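Local coordinates for protein GNA33 (Neisseria gonorrhoeae FA 1090, PDB 2G5D) that probably cleaves the beta-1,4 bond between N-acetylmuramic acid and N-acetylglucosamine in peptidoglycan as an exolytic lytic transglycosylase, leaving a 1,6-anhydro bond in the N-acetylmuramic acid residue, at residues N214-G219 / P310-F315; A231-E236 / Y294-P299; E236-H241 / V269-Y274; S245-L248 / K254-R257. All blocks are in the same frame, centred on the assembly; numbering follows the deposited sequence.

Overall arrangement
All four contacts lie in the part of the chain that belongs to the MltA-specific insert family. Helix 234-243 is the shared element: interaction 2 uses its first turn, interaction 3 its middle, and Glu236 belongs to both. Their centres are 12 Å apart. Interaction 1 also touches this helix, because His241 of interaction 3 packs on Tyr312 and Phe315; these two centres are again 12 Å apart. Interaction 4 follows directly in the chain, on strands 246-249 and 255-263, and strand 313-317 of interaction 1 pairs with the second of them. Met240 packs against Ser245 and Gly246, which joins interactions 3 and 4, with centres 19 Å apart.

Interaction 1: residues N214-G219 / P310-F315; sequences NQINGG and PSYIFF
Ile216 lies over one face of the Tyr312 ring and touches it with two methyl groups. Ile216 CD1 sits above the CG end, 3.8 Å from the centroid of the Tyr312 ring and 22° off the normal, a CH-pi contact. CG2 covers the phenol end, with Ile216 CG2 3.4 Å from Tyr312 CZ. The isoleucine side chain thus spans the length of the ring. Its torsions explain this: CG2 is anti to the backbone N and CG1 is beside it (chi1 -62°), and a nearly extended chi2 carries CD1 on to the base of the ring. CD1 also meets the tip of a second ring, with Ile216 CD1 4.1 Å from Phe314 CZ. This last approach is oblique.

Ile216 sits in the last turn of helix 213-217. The helix ends in a Schellman motif at Gly219, where the chain leaves helical geometry with positive phi. Gly218 N bonds to Asn214 O, and Gly219 N to Ile216 O. The partner segment leads into strand 313-317.

Asn217 approaches the rim of the Tyr312 ring, with the amide plane 75° from the ring plane. Its ND2 lies near the ring plane, 4.2 Å from Tyr312 CE1. A water bridges the polar ends: it is 2.5 Å from Tyr312 OH and accepts a weak bond from Asn217 ND2 at 2.7 Å. Tyr312 CB points toward the helix; with CG opposite the backbone N, the ring lies against both isoleucine methyls. His241 meets Tyr312 edge-to-face, and Phe147 meets Phe314 in the same way.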
loop_
_atom_site.group_PDB
_atom_site.type_symbol
_atom_site.label_atom_id
_atom_site.label_comp_id
_atom_site.label_asym_id
_atom_site.label_seq_id
_atom_site.Cartn_x
_atom_site.Cartn_y
_atom_site.Cartn_z
ATOM N N ASN A 214 -10.852 -18.926 -7.015
ATOM C CA ASN A 214 -11.787 -20.041 -6.840
ATOM C C ASN A 214 -11.110 -21.398 -7.010
ATOM O O ASN A 214 -11.405 -22.332 -6.268
ATOM C CB ASN A 214 -12.994 -19.927 -7.785
ATOM C CG ASN A 214 -13.970 -21.077 -7.625
ATOM O OD1 ASN A 214 -14.298 -21.769 -8.590
ATOM N ND2 ASN A 214 -14.429 -21.300 -6.394
ATOM N N GLN A 215 -10.205 -21.495 -7.982
ATOM C CA GLN A 215 -9.484 -22.735 -8.259
ATOM C C GLN A 215 -8.466 -23.065 -7.167
ATOM O O GLN A 215 -8.336 -24.229 -6.773
ATOM C CB GLN A 215 -8.788 -22.651 -9.619
ATOM C CG GLN A 215 -9.740 -22.517 -10.785
ATOM C CD GLN A 215 -9.013 -22.307 -12.092
ATOM O OE1 GLN A 215 -8.092 -21.493 -12.180
ATOM N NE2 GLN A 215 -9.406 -23.056 -13.113
ATOM N N ILE A 216 -7.770 -22.036 -6.682
ATOM C CA ILE A 216 -6.806 -22.148 -5.586
ATOM C C ILE A 216 -7.511 -22.504 -4.280
ATOM O O ILE A 216 -7.029 -23.347 -3.514
ATOM C CB ILE A 216 -5.986 -20.826 -5.424
ATOM C CG1 ILE A 216 -5.174 -20.532 -6.705
ATOM C CG2 ILE A 216 -5.079 -20.883 -4.209
ATOM C CD1 ILE A 216 -4.668 -19.061 -6.836
ATOM N N ASN A 217 -8.636 -21.841 -4.012
ATOM C CA ASN A 217 -9.498 -22.227 -2.907
ATOM C C ASN A 217 -9.861 -23.708 -2.976
ATOM O O ASN A 217 -9.880 -24.411 -1.954
ATOM C CB ASN A 217 -10.784 -21.402 -2.922
ATOM C CG ASN A 217 -10.602 -20.005 -2.368
ATOM O OD1 ASN A 217 -11.532 -19.206 -2.421
ATOM N ND2 ASN A 217 -9.421 -19.703 -1.824
ATOM N N GLY A 218 -10.152 -24.174 -4.194
ATOM C CA GLY A 218 -10.606 -25.533 -4.414
ATOM C C GLY A 218 -9.499 -26.561 -4.374
ATOM O O GLY A 218 -9.752 -27.741 -4.568
ATOM N N GLY A 219 -8.271 -26.113 -4.136
ATOM C CA GLY A 219 -7.133 -27.016 -3.965
ATOM C C GLY A 219 -6.189 -27.168 -5.144
ATOM O O GLY A 219 -5.398 -28.107 -5.174
ATOM N N PRO A 310 -11.471 -13.147 -8.542
ATOM C CA PRO A 310 -10.486 -14.101 -9.105
ATOM C C PRO A 310 -9.020 -13.720 -8.821
ATOM O O PRO A 310 -8.110 -14.554 -8.981
ATOM C CB PRO A 310 -10.783 -14.077 -10.614
ATOM C CG PRO A 310 -11.397 -12.750 -10.864
ATOM C CD PRO A 310 -12.134 -12.358 -9.601
ATOM N N SER A 311 -8.810 -12.466 -8.412
ATOM C CA SER A 311 -7.507 -11.969 -7.966
ATOM C C SER A 311 -6.988 -12.754 -6.757
ATOM O O SER A 311 -7.754 -13.132 -5.890
ATOM C CB SER A 311 -7.622 -10.484 -7.610
ATOM O OG SER A 311 -6.393 -9.978 -7.125
ATOM N N TYR A 312 -5.685 -13.005 -6.720
ATOM C CA TYR A 312 -5.080 -13.786 -5.648
ATOM C C TYR A 312 -3.660 -13.323 -5.461
ATOM O O TYR A 312 -2.904 -13.176 -6.435
ATOM C CB TYR A 312 -5.100 -15.285 -5.971
ATOM C CG TYR A 312 -5.019 -16.187 -4.767
ATOM C CD1 TYR A 312 -6.185 -16.606 -4.106
ATOM C CD2 TYR A 312 -3.794 -16.637 -4.296
ATOM C CE1 TYR A 312 -6.127 -17.430 -3.002
ATOM C CE2 TYR A 312 -3.717 -17.476 -3.189
ATOM C CZ TYR A 312 -4.888 -17.869 -2.548
ATOM O OH TYR A 312 -4.828 -18.715 -1.459
ATOM N N ILE A 313 -3.308 -13.069 -4.212
ATOM C CA ILE A 313 -2.003 -12.514 -3.897
ATOM C C ILE A 313 -1.137 -13.614 -3.310
ATOM O O ILE A 313 -1.600 -14.422 -2.497
ATOM C CB ILE A 313 -2.111 -11.243 -2.990
ATOM C CG1 ILE A 313 -2.562 -10.041 -3.819
ATOM C CG2 ILE A 313 -0.768 -10.861 -2.377
ATOM C CD1 ILE A 313 -4.044 -9.923 -3.992
ATOM N N PHE A 314 0.098 -13.676 -3.779
ATOM C CA PHE A 314 1.111 -14.554 -3.212
ATOM C C PHE A 314 2.050 -13.751 -2.311
ATOM O O PHE A 314 2.291 -12.573 -2.535
ATOM C CB PHE A 314 1.850 -15.320 -4.320
ATOM C CG PHE A 314 0.926 -16.123 -5.190
ATOM C CD1 PHE A 314 0.578 -15.673 -6.462
ATOM C CD2 PHE A 314 0.344 -17.300 -4.710
ATOM C CE1 PHE A 314 -0.286 -16.399 -7.261
ATOM C CE2 PHE A 314 -0.539 -18.040 -5.507
ATOM C CZ PHE A 314 -0.860 -17.583 -6.778
ATOM N N PHE A 315 2.531 -14.402 -1.261
ATOM C CA PHE A 315 3.253 -13.728 -0.203
ATOM C C PHE A 315 4.670 -14.270 -0.037
ATOM O O PHE A 315 5.055 -15.244 -0.685
ATOM C CB PHE A 315 2.477 -13.849 1.118
ATOM C CG PHE A 315 1.148 -13.128 1.125
ATOM C CD1 PHE A 315 -0.034 -13.824 0.873
ATOM C CD2 PHE A 315 1.076 -11.757 1.414
ATOM C CE1 PHE A 315 -1.269 -13.168 0.889
ATOM C CE2 PHE A 315 -0.159 -11.095 1.441
ATOM C CZ PHE A 315 -1.325 -11.800 1.163
HETATM O O HOH W 1 -6.885 -19.989 -0.839
#

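Interaction 2: residues A231-E236 / Y294-P299; sequences AEDPVE and YMRQNP
Val235 and Met295 mark the closest approach of the two backbones, with CA atoms 8.0 Å apart. Asp233 and Arg296 are next, at 9.4 Å between CA atoms. Residues 231-236 lead into helix 234-243, while residues 294-299 run off the end of helix 288-297.

Asp233 has two roles. It is the N-cap of its helix, and OD2 accepts from Glu236 N at 2.7 Å through the anti lone pair, in a nearly straight bond (167°). The other oxygen faces Arg296: Asp233 OD1 is 3.0 Å from Arg296 NH1. This salt bridge is made over the face of the guanidinium, with the two group planes 89° apart. No N-H points at OD1, so the attraction is between charges alone. The arginine chain bends at chi2 and chi3 to lay its flat end across the carboxylate.

A second contact is apolar. Val235 CG2 lies 4.0 Å from Met295 CG, and the two side chains cross at about a right angle. The methionine chain is also folded, at chi2 and chi3, and presents its CB and CG to the valine.

Lys292 gives Glu236 a salt bridge from the same helix 288-297, and Ile291 extends the packing on Val235. Leu302 of helix 302-306 touches both Pro234 and Met295, while strand 116-129 packs against Ala231, Glu232 and Glu236.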
loop_
_atom_site.group_PDB
_atom_site.type_symbol
_atom_site.label_atom_id
_atom_site.label_comp_id
_atom_site.label_asym_id
_atom_site.label_seq_id
_atom_site.Cartn_x
_atom_site.Cartn_y
_atom_site.Cartn_z
ATOM N N ALA A 231 -4.072 -19.770 8.395
ATOM C CA ALA A 231 -5.004 -18.852 9.051
ATOM C C ALA A 231 -6.179 -19.612 9.673
ATOM O O ALA A 231 -6.602 -20.652 9.160
ATOM C CB ALA A 231 -5.513 -17.829 8.048
ATOM N N GLU A 232 -6.731 -19.084 10.761
ATOM C CA GLU A 232 -7.901 -19.704 11.384
ATOM C C GLU A 232 -9.169 -19.461 10.563
ATOM O O GLU A 232 -9.989 -20.379 10.376
ATOM C CB GLU A 232 -8.098 -19.210 12.825
ATOM C CG GLU A 232 -7.137 -19.843 13.823
ATOM C CD GLU A 232 -7.435 -19.477 15.255
ATOM O OE1 GLU A 232 -6.498 -19.550 16.091
ATOM O OE2 GLU A 232 -8.595 -19.117 15.548
ATOM N N ASP A 233 -9.304 -18.226 10.073
ATOM C CA ASP A 233 -10.503 -17.750 9.400
ATOM C C ASP A 233 -10.200 -17.378 7.941
ATOM O O ASP A 233 -9.293 -16.588 7.700
ATOM C CB ASP A 233 -11.058 -16.529 10.147
ATOM C CG ASP A 233 -12.374 -16.046 9.584
ATOM O OD1 ASP A 233 -13.421 -16.596 9.976
ATOM O OD2 ASP A 233 -12.377 -15.115 8.750
ATOM N N PRO A 234 -10.980 -17.927 6.970
ATOM C CA PRO A 234 -10.784 -17.696 5.516
ATOM C C PRO A 234 -11.199 -16.300 5.036
ATOM O O PRO A 234 -10.699 -15.831 4.011
ATOM C CB PRO A 234 -11.728 -18.719 4.875
ATOM C CG PRO A 234 -12.835 -18.849 5.862
ATOM C CD PRO A 234 -12.147 -18.806 7.212
ATOM N N VAL A 235 -12.144 -15.674 5.729
ATOM C CA VAL A 235 -12.555 -14.301 5.405
ATOM C C VAL A 235 -11.490 -13.310 5.880
ATOM O O VAL A 235 -11.115 -12.391 5.134
ATOM C CB VAL A 235 -13.965 -13.939 5.973
ATOM C CG1 VAL A 235 -14.302 -12.456 5.725
ATOM C CG2 VAL A 235 -15.024 -14.826 5.358
ATOM N N GLU A 236 -10.982 -13.512 7.096
ATOM C CA GLU A 236 -9.828 -12.738 7.561
ATOM C C GLU A 236 -8.632 -12.912 6.634
ATOM O O GLU A 236 -7.902 -11.942 6.391
ATOM C CB GLU A 236 -9.435 -13.048 9.012
ATOM C CG GLU A 236 -10.431 -12.581 10.054
ATOM C CD GLU A 236 -9.908 -12.723 11.473
ATOM O OE1 GLU A 236 -10.525 -13.441 12.256
ATOM O OE2 GLU A 236 -8.875 -12.115 11.822
ATOM N N TYR A 294 -21.413 -13.493 8.929
ATOM C CA TYR A 294 -22.355 -14.071 7.968
ATOM C C TYR A 294 -21.897 -15.466 7.503
ATOM O O TYR A 294 -22.709 -16.374 7.337
ATOM C CB TYR A 294 -22.577 -13.140 6.761
ATOM C CG TYR A 294 -23.466 -13.748 5.684
ATOM C CD1 TYR A 294 -24.840 -13.527 5.682
ATOM C CD2 TYR A 294 -22.930 -14.569 4.683
ATOM C CE1 TYR A 294 -25.662 -14.100 4.705
ATOM C CE2 TYR A 294 -23.735 -15.139 3.709
ATOM C CZ TYR A 294 -25.098 -14.904 3.722
ATOM O OH TYR A 294 -25.901 -15.476 2.751
ATOM N N MET A 295 -20.593 -15.619 7.314
ATOM C CA MET A 295 -20.002 -16.846 6.792
ATOM C C MET A 295 -19.964 -17.977 7.832
ATOM O O MET A 295 -20.106 -19.165 7.491
ATOM C CB MET A 295 -18.596 -16.539 6.270
ATOM C CG MET A 295 -18.358 -16.924 4.816
ATOM S SD MET A 295 -19.742 -16.676 3.680
ATOM C CE MET A 295 -19.521 -15.004 3.079
ATOM N N ARG A 296 -19.773 -17.601 9.097
ATOM C CA ARG A 296 -19.808 -18.561 10.192
ATOM C C ARG A 296 -21.229 -19.118 10.353
ATOM O O ARG A 296 -21.407 -20.295 10.677
ATOM C CB ARG A 296 -19.301 -17.924 11.496
ATOM C CG ARG A 296 -18.437 -18.852 12.363
ATOM C CD ARG A 296 -17.005 -19.033 11.806
ATOM N NE ARG A 296 -16.000 -18.252 12.539
ATOM C CZ ARG A 296 -14.679 -18.316 12.334
ATOM N NH1 ARG A 296 -14.166 -19.130 11.412
ATOM N NH2 ARG A 296 -13.857 -17.566 13.062
ATOM N N GLN A 297 -22.225 -18.267 10.097
ATOM C CA GLN A 297 -23.636 -18.659 10.101
ATOM C C GLN A 297 -24.069 -19.310 8.779
ATOM O O GLN A 297 -25.067 -20.034 8.742
ATOM C CB GLN A 297 -24.552 -17.455 10.389
ATOM C CG GLN A 297 -24.340 -16.722 11.737
ATOM C CD GLN A 297 -24.637 -17.567 12.982
ATOM O OE1 GLN A 297 -23.783 -17.701 13.859
ATOM N NE2 GLN A 297 -25.848 -18.120 13.069
ATOM N N ASN A 298 -23.321 -19.054 7.704
ATOM C CA ASN A 298 -23.687 -19.509 6.351
ATOM C C ASN A 298 -22.558 -20.162 5.540
ATOM O O ASN A 298 -22.194 -19.665 4.469
ATOM C CB ASN A 298 -24.293 -18.354 5.560
ATOM C CG ASN A 298 -25.635 -17.942 6.094
ATOM O OD1 ASN A 298 -26.658 -18.565 5.793
ATOM N ND2 ASN A 298 -25.645 -16.897 6.906
ATOM N N PRO A 299 -22.038 -21.311 6.026
ATOM C CA PRO A 299 -20.944 -22.038 5.363
ATOM C C PRO A 299 -21.265 -22.470 3.919
ATOM O O PRO A 299 -20.347 -22.694 3.127
ATOM C CB PRO A 299 -20.753 -23.274 6.255
ATOM C CG PRO A 299 -22.054 -23.409 7.017
ATOM C CD PRO A 299 -22.494 -22.006 7.249
#

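Interaction 3: residues E236-H241 / V269-Y274; sequences ELFFMH and VSIGRY
Phe238 and Ile271 reach each other from opposite directions, each by a distinct first torsion. The phenylalanine CG is trans to its backbone N (chi1 -179°), which extends the ring outward from helix 234-243. Ile271 holds CG1 between its backbone N and carbonyl carbon (chi1 61°), a crowded position, and a nearly extended chi2 then places CD1 over the ring.

Three carbons of Ile271 line the CD2-CE2-CZ side of the Phe238 ring. Ile271 CD1 lies over the face of Phe238, 4.0 Å from its centroid and 27° off the normal, as a CH-pi contact. CG2 is at the far end of the ring, with Ile271 CG2 3.5 Å from Phe238 CZ. CG1 fills in between them, with Ile271 CG1 3.7 Å from Phe238 CE2. CD1 also reaches the neighbouring ring obliquely, with Ile271 CD1 4.3 Å from Phe239 CE1. The two aromatic residues therefore share one methyl group.

Ser270 is the N-cap of helix 271-276, and its OG accepts a weak bond from Arg273 N at 3.4 Å. On the other helix, Leu237 O takes both His241 N and His241 ND1, the latter at 3.1 Å. These donors come from opposite faces of the carbonyl plane. The side-chain bond helps to fix the turn of the imidazole, which also meets Phe315 edge-to-face.

Ile291, Val305 and Leu306 extend the apolar cluster. This is helix-to-helix hydrophobic packing in the insert region, joining helix 234-243 to helices 271-276, 288-297 and 302-306.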
loop_
_atom_site.group_PDB
_atom_site.type_symbol
_atom_site.label_atom_id
_atom_site.label_comp_id
_atom_site.label_asym_id
_atom_site.label_seq_id
_atom_site.Cartn_x
_atom_site.Cartn_y
_atom_site.Cartn_z
ATOM N N GLU A 236 -10.982 -13.512 7.096
ATOM C CA GLU A 236 -9.828 -12.738 7.561
ATOM C C GLU A 236 -8.632 -12.912 6.634
ATOM O O GLU A 236 -7.902 -11.942 6.391
ATOM C CB GLU A 236 -9.435 -13.048 9.012
ATOM C CG GLU A 236 -10.431 -12.581 10.054
ATOM C CD GLU A 236 -9.908 -12.723 11.473
ATOM O OE1 GLU A 236 -10.525 -13.441 12.256
ATOM O OE2 GLU A 236 -8.875 -12.115 11.822
ATOM N N LEU A 237 -8.429 -14.119 6.100
ATOM C CA LEU A 237 -7.337 -14.323 5.132
ATOM C C LEU A 237 -7.624 -13.591 3.842
ATOM O O LEU A 237 -6.712 -13.058 3.201
ATOM C CB LEU A 237 -7.133 -15.793 4.792
ATOM C CG LEU A 237 -5.722 -16.362 4.623
ATOM C CD1 LEU A 237 -5.726 -17.550 3.627
ATOM C CD2 LEU A 237 -4.604 -15.318 4.304
ATOM N N PHE A 238 -8.901 -13.584 3.457
ATOM C CA PHE A 238 -9.317 -12.967 2.222
ATOM C C PHE A 238 -8.944 -11.494 2.278
ATOM O O PHE A 238 -8.360 -10.961 1.336
ATOM C CB PHE A 238 -10.823 -13.160 1.989
ATOM C CG PHE A 238 -11.313 -12.554 0.700
ATOM C CD1 PHE A 238 -11.397 -13.325 -0.453
ATOM C CD2 PHE A 238 -11.670 -11.219 0.638
ATOM C CE1 PHE A 238 -11.838 -12.776 -1.650
ATOM C CE2 PHE A 238 -12.103 -10.655 -0.556
ATOM C CZ PHE A 238 -12.188 -11.437 -1.700
ATOM N N PHE A 239 -9.260 -10.852 3.401
ATOM C CA PHE A 239 -8.966 -9.425 3.605
ATOM C C PHE A 239 -7.480 -9.058 3.771
ATOM O O PHE A 239 -7.089 -7.937 3.447
ATOM C CB PHE A 239 -9.828 -8.864 4.737
ATOM C CG PHE A 239 -11.201 -8.456 4.287
ATOM C CD1 PHE A 239 -12.233 -9.395 4.206
ATOM C CD2 PHE A 239 -11.463 -7.129 3.921
ATOM C CE1 PHE A 239 -13.500 -9.028 3.773
ATOM C CE2 PHE A 239 -12.728 -6.756 3.478
ATOM C CZ PHE A 239 -13.750 -7.707 3.410
ATOM N N MET A 240 -6.657 -9.990 4.250
ATOM C CA MET A 240 -5.196 -9.833 4.189
ATOM C C MET A 240 -4.739 -9.679 2.749
ATOM O O MET A 240 -3.839 -8.874 2.471
ATOM C CB MET A 240 -4.463 -11.021 4.821
ATOM C CG MET A 240 -2.961 -10.789 5.040
ATOM S SD MET A 240 -2.149 -12.168 5.887
ATOM C CE MET A 240 -1.745 -13.255 4.524
ATOM N N HIS A 241 -5.351 -10.444 1.840
ATOM C CA HIS A 241 -5.079 -10.303 0.406
ATOM C C HIS A 241 -5.403 -8.879 -0.062
ATOM O O HIS A 241 -4.622 -8.275 -0.789
ATOM C CB HIS A 241 -5.889 -11.307 -0.416
ATOM C CG HIS A 241 -5.280 -12.673 -0.507
ATOM N ND1 HIS A 241 -5.063 -13.471 0.598
ATOM C CD2 HIS A 241 -4.904 -13.409 -1.579
ATOM C CE1 HIS A 241 -4.552 -14.626 0.211
ATOM N NE2 HIS A 241 -4.445 -14.613 -1.105
ATOM N N VAL A 269 -12.447 -8.127 -7.730
ATOM C CA VAL A 269 -13.884 -7.898 -7.592
ATOM C C VAL A 269 -14.232 -7.765 -6.110
ATOM O O VAL A 269 -13.807 -8.583 -5.294
ATOM C CB VAL A 269 -14.722 -9.035 -8.248
ATOM C CG1 VAL A 269 -16.211 -8.883 -7.925
ATOM C CG2 VAL A 269 -14.499 -9.070 -9.756
ATOM N N SER A 270 -14.991 -6.727 -5.764
ATOM C CA SER A 270 -15.502 -6.582 -4.401
ATOM C C SER A 270 -16.568 -7.645 -4.062
ATOM O O SER A 270 -17.646 -7.676 -4.656
ATOM C CB SER A 270 -16.075 -5.183 -4.178
ATOM O OG SER A 270 -16.462 -5.018 -2.828
ATOM N N ILE A 271 -16.244 -8.510 -3.108
ATOM C CA ILE A 271 -17.185 -9.509 -2.594
ATOM C C ILE A 271 -18.309 -8.853 -1.783
ATOM O O ILE A 271 -19.432 -9.355 -1.749
ATOM C CB ILE A 271 -16.473 -10.630 -1.766
ATOM C CG1 ILE A 271 -15.740 -10.054 -0.537
ATOM C CG2 ILE A 271 -15.533 -11.462 -2.673
ATOM C CD1 ILE A 271 -15.481 -11.071 0.598
ATOM N N GLY A 272 -17.996 -7.726 -1.142
ATOM C CA GLY A 272 -18.987 -6.901 -0.452
ATOM C C GLY A 272 -20.087 -6.351 -1.348
ATOM O O GLY A 272 -21.245 -6.292 -0.941
ATOM N N ARG A 273 -19.718 -5.951 -2.565
ATOM C CA ARG A 273 -20.684 -5.494 -3.564
ATOM C C ARG A 273 -21.429 -6.672 -4.168
ATOM O O ARG A 273 -22.594 -6.539 -4.542
ATOM C CB ARG A 273 -20.018 -4.664 -4.668
ATOM C CG ARG A 273 -19.519 -3.296 -4.217
ATOM C CD ARG A 273 -19.015 -2.435 -5.384
ATOM N NE ARG A 273 -17.873 -1.623 -4.966
ATOM C CZ ARG A 273 -16.609 -1.849 -5.326
ATOM N NH1 ARG A 273 -16.303 -2.844 -6.157
ATOM N NH2 ARG A 273 -15.643 -1.062 -4.864
ATOM N N TYR A 274 -20.760 -7.822 -4.265
ATOM C CA TYR A 274 -21.409 -9.049 -4.722
ATOM C C TYR A 274 -22.515 -9.501 -3.757
ATOM O O TYR A 274 -23.630 -9.812 -4.181
ATOM C CB TYR A 274 -20.393 -10.177 -4.938
ATOM C CG TYR A 274 -21.042 -11.509 -5.265
ATOM C CD1 TYR A 274 -21.480 -11.787 -6.560
ATOM C CD2 TYR A 274 -21.237 -12.482 -4.276
ATOM C CE1 TYR A 274 -22.092 -13.005 -6.873
ATOM C CE2 TYR A 274 -21.847 -13.705 -4.579
ATOM C CZ TYR A 274 -22.270 -13.956 -5.883
ATOM O OH TYR A 274 -22.872 -15.154 -6.207
#

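Interaction 4: residues S245-L248 / K254-R257; sequences SGRL and KYIR
Leu248 and Ile256 are joined by two backbone hydrogen bonds. Leu248 N donates to Ile256 O at 2.8 Å, and Ile256 N returns a bond to Leu248 O at 2.9 Å. They form the hydrogen-bonded pair of an antiparallel hairpin of strands 246-249 and 255-263. Arg247 and Arg257 are the adjoining non-hydrogen-bonded pair. Two CA-H...O contacts add to the ladder, the shorter from Tyr255 CA to Leu248 O at 3.2 Å.

On the face of the two arginines, the side chains run side by side in the same direction. Arg257 NE lies over the guanidinium face of Arg247, 3.9 Å from Arg247 NE, while Arg247 NE lies at the edge of the Arg257 group. Arg247 also passes over the ring of Tyr255, where its CD sits 4.0 Å from the centroid in a CH-pi contact. Any cation-pi attraction to that ring is weak at most, but Arg247 makes a cation-pi contact with Tyr391. Tyr255 OH is bonded to Lys249 NZ. On the other face, Leu248 CB packs 4.1 Å from Ile256 CB.

Glu123 and Asp324 form salt bridges with Arg247, and Glu123 is also a long, weak partner of Arg257. The two arginines gather round the Glu123 carboxylate, which probably lets them lie this close. Arg257 NE is buried with no partner in the model, which probably carries some cost in energy.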
loop_
_atom_site.group_PDB
_atom_site.type_symbol
_atom_site.label_atom_id
_atom_site.label_comp_id
_atom_site.label_asym_id
_atom_site.label_seq_id
_atom_site.Cartn_x
_atom_site.Cartn_y
_atom_site.Cartn_z
ATOM N N SER A 245 -0.601 -7.351 2.728
ATOM C CA SER A 245 0.324 -7.872 3.725
ATOM C C SER A 245 -0.398 -8.126 5.036
ATOM O O SER A 245 -1.527 -7.672 5.254
ATOM C CB SER A 245 1.490 -6.902 3.946
ATOM O OG SER A 245 0.988 -5.652 4.385
ATOM N N GLY A 246 0.249 -8.867 5.915
ATOM C CA GLY A 246 -0.340 -9.113 7.200
ATOM C C GLY A 246 0.607 -9.825 8.123
ATOM O O GLY A 246 1.791 -9.987 7.829
ATOM N N ARG A 247 0.054 -10.273 9.236
ATOM C CA ARG A 247 0.832 -10.850 10.304
ATOM C C ARG A 247 -0.032 -11.933 10.933
ATOM O O ARG A 247 -1.160 -11.657 11.350
ATOM C CB ARG A 247 1.132 -9.740 11.319
ATOM C CG ARG A 247 2.502 -9.740 11.882
ATOM C CD ARG A 247 2.667 -8.574 12.830
ATOM N NE ARG A 247 2.955 -7.330 12.123
ATOM C CZ ARG A 247 3.600 -6.299 12.658
ATOM N NH1 ARG A 247 4.027 -6.355 13.912
ATOM N NH2 ARG A 247 3.818 -5.210 11.936
ATOM N N LEU A 248 0.470 -13.164 10.979
ATOM C CA LEU A 248 -0.214 -14.225 11.731
ATOM C C LEU A 248 0.119 -14.106 13.214
ATOM O O LEU A 248 1.277 -13.942 13.569
ATOM C CB LEU A 248 0.151 -15.623 11.222
ATOM C CG LEU A 248 -0.131 -15.991 9.763
ATOM C CD1 LEU A 248 0.424 -17.396 9.478
ATOM C CD2 LEU A 248 -1.634 -15.898 9.389
ATOM N N LYS A 254 3.078 -15.071 19.335
ATOM C CA LYS A 254 4.143 -14.754 18.373
ATOM C C LYS A 254 3.572 -14.224 17.065
ATOM O O LYS A 254 2.404 -14.438 16.752
ATOM C CB LYS A 254 5.005 -15.986 18.071
ATOM C CG LYS A 254 6.174 -16.197 19.006
ATOM C CD LYS A 254 5.769 -16.999 20.217
ATOM C CE LYS A 254 6.968 -17.418 21.045
ATOM N NZ LYS A 254 6.486 -18.140 22.227
ATOM N N TYR A 255 4.410 -13.547 16.293
ATOM C CA TYR A 255 4.001 -13.052 14.992
ATOM C C TYR A 255 4.783 -13.759 13.898
ATOM O O TYR A 255 5.999 -13.929 14.011
ATOM C CB TYR A 255 4.203 -11.533 14.898
ATOM C CG TYR A 255 3.254 -10.729 15.765
ATOM C CD1 TYR A 255 3.735 -9.862 16.756
ATOM C CD2 TYR A 255 1.875 -10.838 15.598
ATOM C CE1 TYR A 255 2.848 -9.118 17.556
ATOM C CE2 TYR A 255 0.990 -10.108 16.380
ATOM C CZ TYR A 255 1.472 -9.254 17.357
ATOM O OH TYR A 255 0.566 -8.546 18.120
ATOM N N ILE A 256 4.069 -14.195 12.864
ATOM C CA ILE A 256 4.676 -14.608 11.599
ATOM C C ILE A 256 4.334 -13.523 10.570
ATOM O O ILE A 256 3.165 -13.300 10.244
ATOM C CB ILE A 256 4.186 -16.011 11.138
ATOM C CG1 ILE A 256 4.710 -17.097 12.084
ATOM C CG2 ILE A 256 4.646 -16.305 9.720
ATOM C CD1 ILE A 256 3.959 -18.420 12.013
ATOM N N ARG A 257 5.368 -12.840 10.090
ATOM C CA ARG A 257 5.203 -11.665 9.245
ATOM C C ARG A 257 5.142 -12.067 7.774
ATOM O O ARG A 257 6.014 -12.772 7.270
ATOM C CB ARG A 257 6.323 -10.657 9.505
ATOM C CG ARG A 257 6.532 -10.324 10.994
ATOM C CD ARG A 257 7.215 -8.965 11.200
ATOM N NE ARG A 257 6.476 -7.890 10.532
ATOM C CZ ARG A 257 6.941 -7.152 9.522
ATOM N NH1 ARG A 257 8.174 -7.339 9.054
ATOM N NH2 ARG A 257 6.166 -6.215 8.983
#